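PDB 3NOL: glutamine cyclotransferase from Zymomonas mobilis, which catalyses the cyclisation of N-terminal glutamine to pyroglutamate and is built as a calcium-containing beta-propeller. Local coordinates for residues 31-36 with 248-253; 192-197 with 208-213; 66-71 with 78-83. One frame throughout, in Å; residues are numbered along the deposited sequence.

Interaction 1. Residues 31-36 with 248-253; sequences YQIVHS and KVFEIT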
ATOM      1  N   TYR A  31      12.407  13.644  -2.397  1.00 11.18           N
ATOM      2  CA  TYR A  31      11.923  13.068  -3.637  1.00 11.26           C
ATOM      3  C   TYR A  31      12.222  13.998  -4.830  1.00 11.18           C
ATOM      4  O   TYR A  31      12.365  15.232  -4.663  1.00 11.22           O
ATOM      5  CB  TYR A  31      10.414  12.801  -3.542  1.00 11.68           C
ATOM      6  CG  TYR A  31       9.621  14.072  -3.500  1.00 11.44           C
ATOM      7  CD1 TYR A  31       9.296  14.677  -2.267  1.00 12.78           C
ATOM      8  CD2 TYR A  31       9.231  14.722  -4.683  1.00 12.70           C
ATOM      9  CE1 TYR A  31       8.596  15.874  -2.219  1.00 11.65           C
ATOM     10  CE2 TYR A  31       8.532  15.930  -4.636  1.00 12.99           C
ATOM     11  CZ  TYR A  31       8.220  16.495  -3.399  1.00 13.05           C
ATOM     12  OH  TYR A  31       7.534  17.683  -3.369  1.00 12.68           O
ATOM     13  N   GLN A  32      12.262  13.389  -6.019  1.00 10.67           N
ATOM     14  CA  GLN A  32      12.179  14.081  -7.310  1.00 10.91           C
ATOM     15  C   GLN A  32      11.083  13.395  -8.134  1.00 10.38           C
ATOM     16  O   GLN A  32      11.086  12.154  -8.275  1.00 10.68           O
ATOM     17  CB  GLN A  32      13.497  13.976  -8.094  1.00 10.07           C
ATOM     18  CG  GLN A  32      14.724  14.523  -7.378  1.00 13.28           C
ATOM     19  CD  GLN A  32      15.323  13.524  -6.406  1.00 17.44           C
ATOM     20  OE1 GLN A  32      15.538  12.351  -6.745  1.00 19.10           O
ATOM     21  NE2 GLN A  32      15.593  13.983  -5.181  1.00 18.90           N
ATOM     22  N   ILE A  33      10.142  14.186  -8.631  1.00  9.99           N
ATOM     23  CA  ILE A  33       9.068  13.658  -9.486  1.00 10.09           C
ATOM     24  C   ILE A  33       9.608  13.394 -10.881  1.00 10.02           C
ATOM     25  O   ILE A  33      10.121  14.318 -11.537  1.00 10.97           O
ATOM     26  CB  ILE A  33       7.857  14.619  -9.566  1.00 10.31           C
ATOM     27  CG1 ILE A  33       7.216  14.776  -8.182  1.00 11.00           C
ATOM     28  CG2 ILE A  33       6.844  14.119 -10.601  1.00 10.13           C
ATOM     29  CD1 ILE A  33       6.151  15.866  -8.076  1.00 11.11           C
ATOM     30  N   VAL A  34       9.503  12.145 -11.323  1.00  9.53           N
ATOM     31  CA  VAL A  34       9.896  11.748 -12.684  1.00 10.23           C
ATOM     32  C   VAL A  34       8.739  11.951 -13.669  1.00 10.55           C
ATOM     33  O   VAL A  34       8.927  12.504 -14.773  1.00 11.46           O
ATOM     34  CB  VAL A  34      10.376  10.263 -12.730  1.00  9.35           C
ATOM     35  CG1 VAL A  34      10.849   9.894 -14.157  1.00 10.10           C
ATOM     36  CG2 VAL A  34      11.489  10.018 -11.717  1.00 10.41           C
ATOM     37  N   HIS A  35       7.558  11.476 -13.265  1.00 10.18           N
ATOM     38  CA  HIS A  35       6.294  11.658 -13.977  1.00 11.11           C
ATOM     39  C   HIS A  35       5.153  11.773 -12.973  1.00 10.86           C
ATOM     40  O   HIS A  35       5.249  11.244 -11.857  1.00 10.12           O
ATOM     41  CB  HIS A  35       5.978  10.468 -14.896  1.00 10.84           C
ATOM     42  CG  HIS A  35       7.021  10.211 -15.935  1.00 14.51           C
ATOM     43  ND1 HIS A  35       7.317  11.118 -16.931  1.00 15.82           N
ATOM     44  CD2 HIS A  35       7.828   9.143 -16.142  1.00 16.09           C
ATOM     45  CE1 HIS A  35       8.271  10.623 -17.701  1.00 17.60           C
ATOM     46  NE2 HIS A  35       8.595   9.426 -17.248  1.00 17.83           N
ATOM     47  N   SER A  36       4.082  12.461 -13.377  1.00 10.94           N
ATOM     48  CA  SER A  36       2.815  12.451 -12.642  1.00 11.87           C
ATOM     49  C   SER A  36       1.788  11.824 -13.565  1.00 11.76           C
ATOM     50  O   SER A  36       1.717  12.181 -14.749  1.00 12.56           O
ATOM     51  CB  SER A  36       2.351  13.875 -12.299  1.00 12.07           C
ATOM     52  OG  SER A  36       3.346  14.548 -11.560  1.00 16.97           O
ATOM     53  N   LYS A 248      -3.185  12.684  -8.483  1.00  7.56           N
ATOM     54  CA  LYS A 248      -2.057  12.083  -9.212  1.00  7.59           C
ATOM     55  C   LYS A 248      -1.486  10.863  -8.500  1.00  7.61           C
ATOM     56  O   LYS A 248      -1.592  10.761  -7.282  1.00  6.99           O
ATOM     57  CB  LYS A 248      -0.904  13.098  -9.389  1.00  7.45           C
ATOM     58  CG  LYS A 248      -1.219  14.403 -10.153  1.00  7.73           C
ATOM     59  CD  LYS A 248      -1.607  14.185 -11.622  1.00 10.42           C
ATOM     60  CE  LYS A 248      -1.818  15.555 -12.306  1.00 12.90           C
ATOM     61  NZ  LYS A 248      -2.287  15.414 -13.724  1.00 14.51           N
ATOM     62  N   VAL A 249      -0.864   9.966  -9.278  1.00  6.97           N
ATOM     63  CA  VAL A 249       0.132   9.028  -8.787  1.00  7.87           C
ATOM     64  C   VAL A 249       1.469   9.613  -9.257  1.00  8.04           C
ATOM     65  O   VAL A 249       1.607   9.968 -10.436  1.00  9.10           O
ATOM     66  CB  VAL A 249      -0.020   7.613  -9.405  1.00  7.68           C
ATOM     67  CG1 VAL A 249       1.088   6.671  -8.901  1.00  9.02           C
ATOM     68  CG2 VAL A 249      -1.411   7.034  -9.103  1.00  9.15           C
ATOM     69  N   PHE A 250       2.431   9.699  -8.355  1.00  7.67           N
ATOM     70  CA  PHE A 250       3.746  10.249  -8.690  1.00  7.79           C
ATOM     71  C   PHE A 250       4.746   9.119  -8.804  1.00  7.93           C
ATOM     72  O   PHE A 250       4.871   8.290  -7.893  1.00  7.54           O
ATOM     73  CB  PHE A 250       4.245  11.200  -7.601  1.00  8.02           C
ATOM     74  CG  PHE A 250       3.382  12.419  -7.421  1.00  9.26           C
ATOM     75  CD1 PHE A 250       2.477  12.480  -6.373  1.00 10.67           C
ATOM     76  CD2 PHE A 250       3.463  13.495  -8.320  1.00 10.66           C
ATOM     77  CE1 PHE A 250       1.648  13.602  -6.198  1.00 10.36           C
ATOM     78  CE2 PHE A 250       2.649  14.626  -8.164  1.00 10.94           C
ATOM     79  CZ  PHE A 250       1.738  14.680  -7.084  1.00  9.91           C
ATOM     80  N   GLU A 251       5.480   9.110  -9.911  1.00  7.33           N
ATOM     81  CA  GLU A 251       6.654   8.265 -10.033  1.00  7.94           C
ATOM     82  C   GLU A 251       7.824   9.113  -9.532  1.00  7.86           C
ATOM     83  O   GLU A 251       8.082  10.208 -10.071  1.00  8.25           O
ATOM     84  CB  GLU A 251       6.849   7.857 -11.489  1.00  8.14           C
ATOM     85  CG  GLU A 251       8.111   7.065 -11.717  1.00  8.08           C
ATOM     86  CD  GLU A 251       8.341   6.722 -13.193  1.00  9.34           C
ATOM     87  OE1 GLU A 251       9.465   6.280 -13.506  1.00 11.12           O
ATOM     88  OE2 GLU A 251       7.413   6.890 -14.012  1.00 11.97           O
ATOM     89  N   ILE A 252       8.491   8.624  -8.492  1.00  7.55           N
ATOM     90  CA  ILE A 252       9.534   9.417  -7.809  1.00  7.86           C
ATOM     91  C   ILE A 252      10.864   8.691  -7.694  1.00  8.51           C
ATOM     92  O   ILE A 252      10.917   7.466  -7.560  1.00  8.87           O
ATOM     93  CB  ILE A 252       9.113   9.864  -6.377  1.00  7.40           C
ATOM     94  CG1 ILE A 252       8.797   8.644  -5.470  1.00  5.70           C
ATOM     95  CG2 ILE A 252       7.969  10.863  -6.420  1.00  7.78           C
ATOM     96  CD1 ILE A 252       8.645   9.043  -3.965  1.00  7.58           C
ATOM     97  N   THR A 253      11.942   9.465  -7.722  1.00  8.57           N
ATOM     98  CA  THR A 253      13.249   8.967  -7.280  1.00  9.11           C
ATOM     99  C   THR A 253      13.578   9.572  -5.902  1.00 10.25           C
ATOM    100  O   THR A 253      12.935  10.536  -5.474  1.00  9.99           O
ATOM    101  CB  THR A 253      14.365   9.263  -8.322  1.00  9.57           C
ATOM    102  OG1 THR A 253      14.417  10.666  -8.568  1.00 10.36           O
ATOM    103  CG2 THR A 253      14.100   8.499  -9.663  1.00  9.95           C
TER
HETATM  104  O   HOH W   1      -1.047  13.415 -15.260  1.00 26.76           O
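E251 and T253 face the early strand residues V34, H35 and Q32 where the propeller ring is closed: strand 28-38, from the start of the chain, pairs antiparallel with strand 248-256, from its end, and becomes the outermost strand of the last blade. A classic beta bulge interrupts the pairing. E251 O accepts from V34 N (2.7 Å) and weakly from H35 N (3.5 Å), so two residues sit opposite one. The E251 side chain runs out fully extended, its CG anti to the backbone N (chi1 175°), alongside H35. OE2 of E251 lies at the imidazole edge, in its plane, 3.1 Å from the carbon CD2 of H35, while V34 lies across the glutamate's aliphatic part. A long side chain with a polar end suits this position, since its methylenes cover the bulge and its carboxylate comes up to the ring edge. T253 is bonded to Q32 through backbone and side chain: its hydroxyl OG1 donates to Q32 OE1 (2.7 Å), and its methyl CG2 packs on V34 CG2 (3.7 Å). Threonine suits the place because one carbon carries both a hydroxyl and a methyl. On the other face S36 OG rests against F250 CD2 (3.4 Å), near the methyl CD1 of I33. Just beyond, a water receives a bond from K248 NZ and donates one to the carbonyl O of S36.

Interaction 2. Residues 192-197 with 208-213; sequences NKIVRI and IDLNGI
I194 and I208 form the hydrogen-bonded antiparallel pair in the outer beta hairpin of a propeller blade, which joins strand 193-197 to strand 204-209. I194 N donates to I208 O and I208 N returns a bond of 2.7 Å to I194 O. Their branched side chains share one face, where I208 CD1 reaches I194 CG2 (3.9 Å) and also lies across the methylenes of R196, whose guanidinium is held by a salt bridge to E183. The aliphatic contact continues past the strand end to L210, where I194 CD1 meets L210 CD1 (3.8 Å).

Beyond D209 the chain leaves the sheet, and polar side chains join the contact. L210 N still donates to N192 O (2.8 Å). N192 ND2 then donates to N211 OD1 (2.8 Å); the two amide planes stand 88° apart, and the donor approaches from above the carbonyl plane of N211. N211 ND2 donates to D209 OD1 (2.9 Å) and to a water that also takes the N-H of N192. D209 holds its carboxylate carbon opposite the backbone N (chi1 -176°), placing OD1 to accept also from N211 N (3.0 Å), which comes from the other face of the carboxylate plane. Aspartate and asparagine suit these places, their short side chains holding polar atoms close to the backbone; the other D209 oxygen pairs with R257. G212 has a positive phi at which a side chain would jam against the preceding carbonyl O. The bond from N211 N to D209 OD1 makes an Asx turn, which overlaps a type II turn from L210 to I213, and together they carry the chain out of the blade's outer strand.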
ATOM      1  N   ASN A 192       2.952  12.761   6.034  1.00  8.69           N
ATOM      2  CA  ASN A 192       3.441  12.774   4.655  1.00  9.78           C
ATOM      3  C   ASN A 192       4.770  12.047   4.510  1.00  9.72           C
ATOM      4  O   ASN A 192       5.588  12.361   3.629  1.00  9.55           O
ATOM      5  CB  ASN A 192       3.545  14.219   4.163  1.00  9.68           C
ATOM      6  CG  ASN A 192       2.199  14.835   4.000  1.00 12.46           C
ATOM      7  OD1 ASN A 192       1.340  14.285   3.316  1.00 14.80           O
ATOM      8  ND2 ASN A 192       1.979  15.957   4.665  1.00 14.27           N
ATOM      9  N   LYS A 193       4.983  11.077   5.389  1.00 10.34           N
ATOM     10  CA  LYS A 193       6.258  10.374   5.411  1.00  9.59           C
ATOM     11  C   LYS A 193       6.093   8.902   5.175  1.00  8.75           C
ATOM     12  O   LYS A 193       5.086   8.327   5.541  1.00  7.85           O
ATOM     13  CB  LYS A 193       6.993  10.634   6.712  1.00 10.94           C
ATOM     14  CG  LYS A 193       7.581  12.032   6.690  1.00 12.80           C
ATOM     15  CD  LYS A 193       7.869  12.507   8.044  1.00 15.20           C
ATOM     16  CE  LYS A 193       8.228  13.974   7.995  1.00 16.22           C
ATOM     17  NZ  LYS A 193       8.425  14.380   9.398  1.00 17.58           N
ATOM     18  N   ILE A 194       7.114   8.310   4.563  1.00  7.83           N
ATOM     19  CA  ILE A 194       7.149   6.882   4.351  1.00  6.59           C
ATOM     20  C   ILE A 194       8.393   6.368   5.027  1.00  7.43           C
ATOM     21  O   ILE A 194       9.484   6.894   4.796  1.00  8.13           O
ATOM     22  CB  ILE A 194       7.159   6.539   2.834  1.00  6.81           C
ATOM     23  CG1 ILE A 194       5.813   6.934   2.191  1.00  5.35           C
ATOM     24  CG2 ILE A 194       7.541   5.060   2.618  1.00  6.18           C
ATOM     25  CD1 ILE A 194       5.860   6.924   0.672  1.00  7.25           C
ATOM     26  N   VAL A 195       8.230   5.395   5.908  1.00  6.20           N
ATOM     27  CA  VAL A 195       9.398   4.817   6.591  1.00  6.84           C
ATOM     28  C   VAL A 195       9.910   3.593   5.859  1.00  6.65           C
ATOM     29  O   VAL A 195       9.147   2.829   5.266  1.00  6.23           O
ATOM     30  CB  VAL A 195       9.154   4.505   8.081  1.00  7.21           C
ATOM     31  CG1 VAL A 195       8.910   5.816   8.873  1.00  7.18           C
ATOM     32  CG2 VAL A 195       8.022   3.500   8.266  1.00  7.66           C
ATOM     33  N   ARG A 196      11.226   3.451   5.897  1.00  6.55           N
ATOM     34  CA  ARG A 196      11.915   2.301   5.330  1.00  6.84           C
ATOM     35  C   ARG A 196      12.322   1.431   6.524  1.00  6.92           C
ATOM     36  O   ARG A 196      13.037   1.899   7.407  1.00  8.03           O
ATOM     37  CB  ARG A 196      13.151   2.768   4.540  1.00  6.59           C
ATOM     38  CG  ARG A 196      12.820   3.783   3.445  1.00  7.92           C
ATOM     39  CD  ARG A 196      14.066   4.400   2.815  1.00  8.54           C
ATOM     40  NE  ARG A 196      14.773   3.413   2.007  1.00 11.25           N
ATOM     41  CZ  ARG A 196      15.571   3.706   0.980  1.00 13.39           C
ATOM     42  NH1 ARG A 196      16.143   2.719   0.305  1.00 13.58           N
ATOM     43  NH2 ARG A 196      15.761   4.970   0.600  1.00 12.27           N
ATOM     44  N   ILE A 197      11.849   0.187   6.535  1.00  7.47           N
ATOM     45  CA  ILE A 197      11.983  -0.704   7.679  1.00  7.24           C
ATOM     46  C   ILE A 197      12.889  -1.897   7.365  1.00  8.34           C
ATOM     47  O   ILE A 197      12.704  -2.586   6.335  1.00  8.03           O
ATOM     48  CB  ILE A 197      10.583  -1.215   8.149  1.00  6.40           C
ATOM     49  CG1 ILE A 197       9.682  -0.037   8.559  1.00  6.77           C
ATOM     50  CG2 ILE A 197      10.742  -2.173   9.301  1.00  7.14           C
ATOM     51  CD1 ILE A 197       8.178  -0.396   8.625  1.00  7.98           C
ATOM     52  N   ILE A 208      11.401   8.750   4.175  1.00  7.63           N
ATOM     53  CA  ILE A 208      11.097   9.510   2.963  1.00  7.91           C
ATOM     54  C   ILE A 208      10.115  10.624   3.287  1.00  8.08           C
ATOM     55  O   ILE A 208       9.006  10.374   3.748  1.00  7.44           O
ATOM     56  CB  ILE A 208      10.526   8.584   1.878  1.00  8.18           C
ATOM     57  CG1 ILE A 208      11.561   7.495   1.529  1.00  9.38           C
ATOM     58  CG2 ILE A 208      10.069   9.398   0.657  1.00  8.48           C
ATOM     59  CD1 ILE A 208      10.914   6.208   0.984  1.00 12.35           C
ATOM     60  N   ASP A 209      10.535  11.860   3.047  1.00  8.13           N
ATOM     61  CA  ASP A 209       9.727  13.032   3.384  1.00  8.90           C
ATOM     62  C   ASP A 209       9.012  13.542   2.126  1.00  9.05           C
ATOM     63  O   ASP A 209       9.644  14.146   1.247  1.00  8.82           O
ATOM     64  CB  ASP A 209      10.636  14.129   3.968  1.00  9.50           C
ATOM     65  CG  ASP A 209       9.864  15.353   4.449  1.00 10.97           C
ATOM     66  OD1 ASP A 209       8.626  15.407   4.301  1.00 10.29           O
ATOM     67  OD2 ASP A 209      10.520  16.288   4.993  1.00 15.56           O
ATOM     68  N   LEU A 210       7.710  13.274   2.030  1.00  8.85           N
ATOM     69  CA  LEU A 210       6.888  13.771   0.915  1.00  9.45           C
ATOM     70  C   LEU A 210       6.094  15.058   1.213  1.00 10.56           C
ATOM     71  O   LEU A 210       5.209  15.416   0.457  1.00 11.23           O
ATOM     72  CB  LEU A 210       5.941  12.672   0.381  1.00  8.61           C
ATOM     73  CG  LEU A 210       6.659  11.405  -0.119  1.00  8.93           C
ATOM     74  CD1 LEU A 210       5.667  10.403  -0.717  1.00 10.10           C
ATOM     75  CD2 LEU A 210       7.790  11.716  -1.108  1.00  9.50           C
ATOM     76  N   ASN A 211       6.403  15.739   2.316  1.00 12.01           N
ATOM     77  CA  ASN A 211       5.751  17.015   2.590  1.00 13.02           C
ATOM     78  C   ASN A 211       5.964  17.966   1.426  1.00 13.99           C
ATOM     79  O   ASN A 211       7.062  18.041   0.871  1.00 13.97           O
ATOM     80  CB  ASN A 211       6.227  17.606   3.912  1.00 13.51           C
ATOM     81  CG  ASN A 211       5.527  16.979   5.097  1.00 14.01           C
ATOM     82  OD1 ASN A 211       4.347  17.238   5.333  1.00 15.79           O
ATOM     83  ND2 ASN A 211       6.246  16.147   5.846  1.00 15.60           N
ATOM     84  N   GLY A 212       4.887  18.635   1.023  1.00 14.53           N
ATOM     85  CA  GLY A 212       4.945  19.580  -0.096  1.00 15.26           C
ATOM     86  C   GLY A 212       4.684  19.010  -1.484  1.00 15.24           C
ATOM     87  O   GLY A 212       4.529  19.772  -2.454  1.00 15.66           O
ATOM     88  N   ILE A 213       4.613  17.682  -1.598  1.00 15.01           N
ATOM     89  CA  ILE A 213       4.354  17.051  -2.891  1.00 15.23           C
ATOM     90  C   ILE A 213       2.982  17.461  -3.487  1.00 15.60           C
ATOM     91  O   ILE A 213       2.847  17.544  -4.699  1.00 15.94           O
ATOM     92  CB  ILE A 213       4.570  15.503  -2.867  1.00 15.12           C
ATOM     93  CG1 ILE A 213       4.854  14.982  -4.279  1.00 14.51           C
ATOM     94  CG2 ILE A 213       3.393  14.801  -2.192  1.00 15.46           C
ATOM     95  CD1 ILE A 213       5.427  13.614  -4.337  1.00 13.83           C
TER
HETATM   96  O   HOH W   2       4.335  14.724   7.729  1.00 12.02           O

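Interaction 3. Residues 66-71 with 78-83; sequences SIRKVD and LQQIEL
With CG wedged between its backbone N and carbonyl carbon (chi1 52°) and a second bend at chi3, R68 rises from strand 64-70 beside Q80, whose chain is extended with CG opposite the backbone N (chi1 -172°). The two side chains lie alongside each other and point the same way, which sets the guanidinium side-on to the glutamine oxygen. NE (3.2 Å) and NH2 (3.0 Å) of R68 both donate to Q80 OE1. That oxygen lies in the guanidinium plane, although the donors approach it from one face of the amide, the planes being 52° apart. NE2 of Q80 makes a weak bond to S66 OG (3.1 Å). A glutamine suits this place because it can accept from the arginine and donate to the serine at once. On the reverse face I67 CB packs on I81 CG1 (3.9 Å), and K69 crosses Q79. Next to the loop that joins the strands, L78 N donates to K69 O (2.8 Å), and L78 CD1 covers D71 CB (3.6 Å). R68 NH1 also pairs with D40, outside the hairpin. A methionine in place of R68 would probably leave Q80 OE1 and the D40 carboxylate without these donors and let the amide turn. One cation thus serves a neutral acceptor in the neighbouring strand and an acid elsewhere, tying the hairpin by side chains as well as backbone.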
ATOM      1  N   SER A  66     -14.051  -1.337  -3.748  1.00  9.30           N
ATOM      2  CA  SER A  66     -13.767  -2.017  -5.011  1.00  8.59           C
ATOM      3  C   SER A  66     -12.285  -2.384  -5.152  1.00  8.80           C
ATOM      4  O   SER A  66     -11.419  -1.740  -4.549  1.00  7.64           O
ATOM      5  CB  SER A  66     -14.182  -1.116  -6.182  1.00  9.42           C
ATOM      6  OG  SER A  66     -15.597  -1.069  -6.337  1.00 11.34           O
ATOM      7  N   ILE A  67     -12.018  -3.401  -5.979  1.00  8.28           N
ATOM      8  CA  ILE A  67     -10.654  -3.734  -6.389  1.00  8.46           C
ATOM      9  C   ILE A  67     -10.620  -3.449  -7.894  1.00  8.30           C
ATOM     10  O   ILE A  67     -11.497  -3.908  -8.624  1.00  7.20           O
ATOM     11  CB  ILE A  67     -10.292  -5.237  -6.110  1.00  9.16           C
ATOM     12  CG1 ILE A  67     -10.428  -5.604  -4.609  1.00 12.34           C
ATOM     13  CG2 ILE A  67      -8.894  -5.566  -6.682  1.00  9.51           C
ATOM     14  CD1 ILE A  67      -9.848  -4.645  -3.646  1.00 12.50           C
ATOM     15  N   ARG A  68      -9.644  -2.664  -8.339  1.00  7.26           N
ATOM     16  CA  ARG A  68      -9.560  -2.316  -9.762  1.00  8.09           C
ATOM     17  C   ARG A  68      -8.180  -2.531 -10.356  1.00  7.92           C
ATOM     18  O   ARG A  68      -7.172  -2.333  -9.673  1.00  6.60           O
ATOM     19  CB  ARG A  68      -9.988  -0.870 -10.014  1.00  9.10           C
ATOM     20  CG  ARG A  68      -9.275   0.157  -9.146  1.00  9.46           C
ATOM     21  CD  ARG A  68      -9.554   1.629  -9.532  1.00 11.11           C
ATOM     22  NE  ARG A  68     -10.984   1.907  -9.697  1.00 12.14           N
ATOM     23  CZ  ARG A  68     -11.561   3.107  -9.590  1.00 14.06           C
ATOM     24  NH1 ARG A  68     -10.851   4.221  -9.286  1.00  9.31           N
ATOM     25  NH2 ARG A  68     -12.874   3.183  -9.803  1.00 14.72           N
ATOM     26  N   LYS A  69      -8.162  -2.925 -11.631  1.00  7.45           N
ATOM     27  CA  LYS A  69      -6.948  -2.918 -12.446  1.00  6.78           C
ATOM     28  C   LYS A  69      -6.936  -1.613 -13.239  1.00  7.46           C
ATOM     29  O   LYS A  69      -7.904  -1.311 -13.934  1.00  7.23           O
ATOM     30  CB  LYS A  69      -6.967  -4.096 -13.424  1.00  6.97           C
ATOM     31  CG  LYS A  69      -5.730  -4.185 -14.264  1.00  7.45           C
ATOM     32  CD  LYS A  69      -5.797  -5.421 -15.200  1.00 10.20           C
ATOM     33  CE  LYS A  69      -4.569  -5.513 -16.110  1.00 11.45           C
ATOM     34  NZ  LYS A  69      -4.647  -6.692 -17.049  1.00 12.23           N
ATOM     35  N   VAL A  70      -5.838  -0.864 -13.142  1.00  7.52           N
ATOM     36  CA  VAL A  70      -5.779   0.510 -13.638  1.00  8.34           C
ATOM     37  C   VAL A  70      -4.587   0.730 -14.591  1.00  8.73           C
ATOM     38  O   VAL A  70      -3.434   0.367 -14.277  1.00  7.79           O
ATOM     39  CB  VAL A  70      -5.704   1.513 -12.430  1.00  8.17           C
ATOM     40  CG1 VAL A  70      -5.553   2.931 -12.906  1.00  9.35           C
ATOM     41  CG2 VAL A  70      -6.898   1.398 -11.548  1.00  8.46           C
ATOM     42  N   ASP A  71      -4.894   1.306 -15.758  1.00  9.52           N
ATOM     43  CA  ASP A  71      -3.885   1.760 -16.724  1.00 10.30           C
ATOM     44  C   ASP A  71      -3.070   2.887 -16.105  1.00  9.37           C
ATOM     45  O   ASP A  71      -3.647   3.882 -15.642  1.00  9.50           O
ATOM     46  CB  ASP A  71      -4.563   2.295 -17.994  1.00 10.89           C
ATOM     47  CG  ASP A  71      -3.555   2.764 -19.027  1.00 12.46           C
ATOM     48  OD1 ASP A  71      -2.841   1.922 -19.601  1.00 14.95           O
ATOM     49  OD2 ASP A  71      -3.457   3.990 -19.240  1.00 15.11           O
ATOM     50  N   LEU A  78      -9.624  -0.850 -16.074  1.00 10.49           N
ATOM     51  CA  LEU A  78      -9.813  -1.874 -17.123  1.00 10.28           C
ATOM     52  C   LEU A  78     -10.737  -3.000 -16.640  1.00  9.11           C
ATOM     53  O   LEU A  78     -11.443  -3.636 -17.441  1.00  8.69           O
ATOM     54  CB  LEU A  78      -8.478  -2.455 -17.600  1.00 11.34           C
ATOM     55  CG  LEU A  78      -7.562  -1.696 -18.574  1.00 13.95           C
ATOM     56  CD1 LEU A  78      -6.857  -0.520 -17.914  1.00 18.34           C
ATOM     57  CD2 LEU A  78      -6.540  -2.684 -19.148  1.00 16.77           C
ATOM     58  N   GLN A  79     -10.747  -3.207 -15.321  1.00  7.98           N
ATOM     59  CA  GLN A  79     -11.425  -4.338 -14.684  1.00  7.93           C
ATOM     60  C   GLN A  79     -11.719  -3.938 -13.252  1.00  7.33           C
ATOM     61  O   GLN A  79     -10.880  -3.325 -12.613  1.00  7.07           O
ATOM     62  CB  GLN A  79     -10.463  -5.524 -14.710  1.00  7.84           C
ATOM     63  CG  GLN A  79     -10.951  -6.795 -14.081  1.00 12.26           C
ATOM     64  CD  GLN A  79      -9.839  -7.835 -14.111  1.00 15.76           C
ATOM     65  OE1 GLN A  79      -8.673  -7.493 -13.905  1.00 17.51           O
ATOM     66  NE2 GLN A  79     -10.185  -9.090 -14.381  1.00 16.70           N
ATOM     67  N   GLN A  80     -12.908  -4.254 -12.742  1.00  7.47           N
ATOM     68  CA  GLN A  80     -13.210  -3.879 -11.361  1.00  7.55           C
ATOM     69  C   GLN A  80     -14.216  -4.843 -10.771  1.00  8.21           C
ATOM     70  O   GLN A  80     -15.127  -5.272 -11.483  1.00  7.22           O
ATOM     71  CB  GLN A  80     -13.796  -2.463 -11.339  1.00  8.69           C
ATOM     72  CG  GLN A  80     -13.973  -1.858  -9.937  1.00  9.37           C
ATOM     73  CD  GLN A  80     -14.305  -0.379 -10.013  1.00 10.94           C
ATOM     74  OE1 GLN A  80     -13.620   0.387 -10.729  1.00 13.72           O
ATOM     75  NE2 GLN A  80     -15.344   0.051  -9.268  1.00 10.91           N
ATOM     76  N   ILE A  81     -14.038  -5.166  -9.487  1.00  6.97           N
ATOM     77  CA  ILE A  81     -15.080  -5.846  -8.690  1.00  8.12           C
ATOM     78  C   ILE A  81     -15.475  -4.947  -7.530  1.00  8.74           C
ATOM     79  O   ILE A  81     -14.644  -4.178  -7.025  1.00  8.26           O
ATOM     80  CB  ILE A  81     -14.665  -7.279  -8.217  1.00  7.98           C
ATOM     81  CG1 ILE A  81     -13.409  -7.264  -7.322  1.00  8.05           C
ATOM     82  CG2 ILE A  81     -14.527  -8.217  -9.437  1.00  7.17           C
ATOM     83  CD1 ILE A  81     -13.090  -8.588  -6.604  1.00  8.57           C
ATOM     84  N   GLU A  82     -16.748  -5.012  -7.152  1.00  8.28           N
ATOM     85  CA  GLU A  82     -17.253  -4.284  -6.019  1.00  9.21           C
ATOM     86  C   GLU A  82     -17.565  -5.312  -4.932  1.00  9.10           C
ATOM     87  O   GLU A  82     -18.337  -6.258  -5.152  1.00  8.75           O
ATOM     88  CB  GLU A  82     -18.523  -3.520  -6.423  1.00  8.34           C
ATOM     89  CG  GLU A  82     -19.092  -2.708  -5.283  1.00  9.44           C
ATOM     90  CD  GLU A  82     -20.287  -1.838  -5.665  1.00 10.06           C
ATOM     91  OE1 GLU A  82     -20.702  -1.817  -6.856  1.00 11.19           O
ATOM     92  OE2 GLU A  82     -20.818  -1.175  -4.736  1.00  9.14           O
ATOM     93  N   LEU A  83     -16.971  -5.130  -3.758  1.00 10.04           N
ATOM     94  CA  LEU A  83     -17.186  -6.057  -2.656  1.00 10.86           C
ATOM     95  C   LEU A  83     -18.606  -5.935  -2.114  1.00 11.58           C
ATOM     96  O   LEU A  83     -19.216  -4.870  -2.205  1.00 11.28           O
ATOM     97  CB  LEU A  83     -16.181  -5.802  -1.530  1.00 11.42           C
ATOM     98  CG  LEU A  83     -14.696  -6.002  -1.877  1.00 11.90           C
ATOM     99  CD1 LEU A  83     -13.913  -6.177  -0.582  1.00 12.02           C
ATOM    100  CD2 LEU A  83     -14.456  -7.174  -2.815  1.00 15.15           C
TER

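In the fold
Each contact ties antiparallel strands within a blade of the propeller. In chain order, interaction 3 is a local hairpin of strands 64-70 and 77-82, interaction 2 a later hairpin of strands 193-197 and 204-209, and interaction 1 brings the two chain ends together around both. Interactions 1 and 2 are neighbours, their centres about 13 Å apart: strands 28-38 and 204-209 adjoin in one mixed sheet, and the Y31 ring packs on L210 while its hydroxyl touches I213. Interaction 3 lies across the ring, its centre about 27 Å from that of interaction 2 and about 23 Å from that of interaction 1. Pairing the chain ends completes the last blade and closes the ring, probably steadying the blades round the calcium.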